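Local coordinates for protein YPM (Yersinia pseudotuberculosis, PDB 1PM4) that probably acts as a superantigenic mitogen that stimulates T cells, and folds as an all-beta jelly roll, at residues 49-53 with 72-76. Residues are numbered along the deposited sequence; the frame is centred on the assembly and turned at random.
Sequences LILLR and LKYED
With chi1 of 175° in Leu51, and CG of Leu72 likewise trans to its main-chain nitrogen, the two leucine side chains reach across the interior to meet at a slant. The CD2 methyl of Leu51 lies 3.6 Å from CD2 of Leu72, and the second methyl of Leu72, CD1, packs against CD2 of Leu49 at 4.1 Å, so that one leucine of 72-76 bridges two of 49-53. The same methyl of Leu51, CD2, also lies 3.9 Å from CB of Tyr74, at the root of the tyrosine side chain, which Leu51 crosses nearly perpendicularly.

Farther along, the apolar seam turns polar. The extended chain of Arg53 runs at about a right angle to the Tyr74 side chain and passes obliquely by its ring, bringing NE to 4.0 Å from CE2, with the guanidinium and ring planes 66° apart. Arg53 NE then meets OD2 of Asp76 at 2.9 Å in a salt bridge whose hydrogen bond is weak and bent; the position of that oxygen is somewhat doubtful. The guanidinium is secured independently by a hydrogen bond from NH1 to the carbonyl oxygen of Leu82, while Asp76 OD1 accepts one from the backbone N of Tyr78. Trp84 and Trp86 of strand 84-90 both touch Leu51, and Trp86 also touches Leu72.

The segments run nearly parallel, 18° apart, with axes 9.0 Å from each other at closest approach. They belong to different four-stranded antiparallel sheets and, with no backbone hydrogen bond between them, meet mainly through side chains, the face-to-face sheet packing of a jelly-roll beta sandwich.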
loop_
_atom_site.group_PDB
_atom_site.type_symbol
_atom_site.label_atom_id
_atom_site.label_comp_id
_atom_site.label_asym_id
_atom_site.label_seq_id
_atom_site.Cartn_x
_atom_site.Cartn_y
_atom_site.Cartn_z
ATOM N N LEU A 49 -13.223 1.250 -4.749
ATOM C CA LEU A 49 -12.486 2.447 -5.128
ATOM C C LEU A 49 -10.983 2.168 -5.050
ATOM O O LEU A 49 -10.468 1.760 -3.995
ATOM C CB LEU A 49 -12.807 3.535 -4.132
ATOM C CG LEU A 49 -12.110 4.865 -4.356
ATOM C CD1 LEU A 49 -12.503 5.557 -5.665
ATOM C CD2 LEU A 49 -12.369 5.873 -3.199
ATOM N N ILE A 50 -10.302 2.450 -6.140
ATOM C CA ILE A 50 -8.872 2.214 -6.230
ATOM C C ILE A 50 -8.195 3.533 -6.569
ATOM O O ILE A 50 -8.608 4.236 -7.483
ATOM C CB ILE A 50 -8.554 1.186 -7.305
ATOM C CG1 ILE A 50 -9.333 -0.088 -7.075
ATOM C CG2 ILE A 50 -7.052 0.900 -7.313
ATOM C CD1 ILE A 50 -9.311 -1.027 -8.301
ATOM N N LEU A 51 -7.193 3.914 -5.771
ATOM C CA LEU A 51 -6.318 5.034 -6.046
ATOM C C LEU A 51 -5.111 4.582 -6.844
ATOM O O LEU A 51 -4.354 3.674 -6.423
ATOM C CB LEU A 51 -5.892 5.710 -4.713
ATOM C CG LEU A 51 -4.843 6.844 -4.879
ATOM C CD1 LEU A 51 -5.252 8.014 -5.859
ATOM C CD2 LEU A 51 -4.452 7.371 -3.554
ATOM N N LEU A 52 -4.976 5.151 -8.047
ATOM C CA LEU A 52 -3.806 4.920 -8.861
ATOM C C LEU A 52 -2.946 6.174 -8.944
ATOM O O LEU A 52 -3.474 7.312 -8.991
ATOM C CB LEU A 52 -4.229 4.488 -10.218
ATOM C CG LEU A 52 -5.284 3.358 -10.294
ATOM C CD1 LEU A 52 -5.935 3.514 -11.632
ATOM C CD2 LEU A 52 -4.609 2.115 -10.187
ATOM N N ARG A 53 -1.638 5.964 -9.012
ATOM C CA ARG A 53 -0.682 7.046 -9.251
ATOM C C ARG A 53 0.140 6.806 -10.494
ATOM O O ARG A 53 0.458 5.672 -10.805
ATOM C CB ARG A 53 0.221 7.286 -8.027
ATOM C CG ARG A 53 0.207 8.803 -7.681
ATOM C CD ARG A 53 1.048 9.310 -6.473
ATOM N NE ARG A 53 0.663 10.637 -5.925
ATOM C CZ ARG A 53 0.232 11.686 -6.639
ATOM N NH1 ARG A 53 0.084 11.627 -7.950
ATOM N NH2 ARG A 53 -0.074 12.817 -6.026
ATOM N N LEU A 72 -10.518 6.654 1.751
ATOM C CA LEU A 72 -9.180 6.385 1.324
ATOM C C LEU A 72 -8.420 7.673 1.567
ATOM O O LEU A 72 -8.807 8.725 1.036
ATOM C CB LEU A 72 -9.195 6.099 -0.143
ATOM C CG LEU A 72 -8.060 5.409 -0.828
ATOM C CD1 LEU A 72 -8.639 4.624 -2.043
ATOM C CD2 LEU A 72 -6.944 6.392 -1.207
ATOM N N LYS A 73 -7.366 7.587 2.354
ATOM C CA LYS A 73 -6.478 8.733 2.611
ATOM C C LYS A 73 -5.072 8.340 2.289
ATOM O O LYS A 73 -4.677 7.197 2.580
ATOM C CB LYS A 73 -6.526 9.127 4.074
ATOM C CG LYS A 73 -7.873 9.486 4.576
ATOM C CD LYS A 73 -7.796 10.210 5.889
ATOM C CE LYS A 73 -9.153 10.306 6.529
ATOM N NZ LYS A 73 -9.112 10.937 7.831
ATOM N N TYR A 74 -4.320 9.288 1.727
ATOM C CA TYR A 74 -2.933 9.056 1.311
ATOM C C TYR A 74 -2.134 10.359 1.286
ATOM O O TYR A 74 -2.534 11.313 0.679
ATOM C CB TYR A 74 -2.914 8.409 -0.081
ATOM C CG TYR A 74 -1.554 8.341 -0.726
ATOM C CD1 TYR A 74 -0.674 7.340 -0.441
ATOM C CD2 TYR A 74 -1.177 9.330 -1.592
ATOM C CE1 TYR A 74 0.594 7.350 -1.028
ATOM C CE2 TYR A 74 0.058 9.341 -2.182
ATOM C CZ TYR A 74 0.930 8.373 -1.893
ATOM O OH TYR A 74 2.152 8.452 -2.576
ATOM N N GLU A 75 -0.975 10.391 1.936
ATOM C CA GLU A 75 -0.181 11.589 2.015
ATOM C C GLU A 75 0.962 11.484 1.094
ATOM O O GLU A 75 1.686 10.524 1.166
ATOM C CB GLU A 75 0.450 11.791 3.430
ATOM C CG GLU A 75 -0.497 11.812 4.552
ATOM C CD GLU A 75 0.032 12.431 5.819
ATOM O OE1 GLU A 75 1.182 12.786 5.911
ATOM O OE2 GLU A 75 -0.775 12.470 6.679
ATOM N N ASP A 76 1.164 12.540 0.315
ATOM C CA ASP A 76 2.214 12.701 -0.661
ATOM C C ASP A 76 2.864 14.060 -0.436
ATOM O O ASP A 76 2.142 15.052 -0.362
ATOM C CB ASP A 76 1.519 12.731 -2.046
ATOM C CG ASP A 76 2.458 12.564 -3.146
ATOM O OD1 ASP A 76 3.222 13.517 -3.381
ATOM O OD2 ASP A 76 2.520 11.498 -3.803
#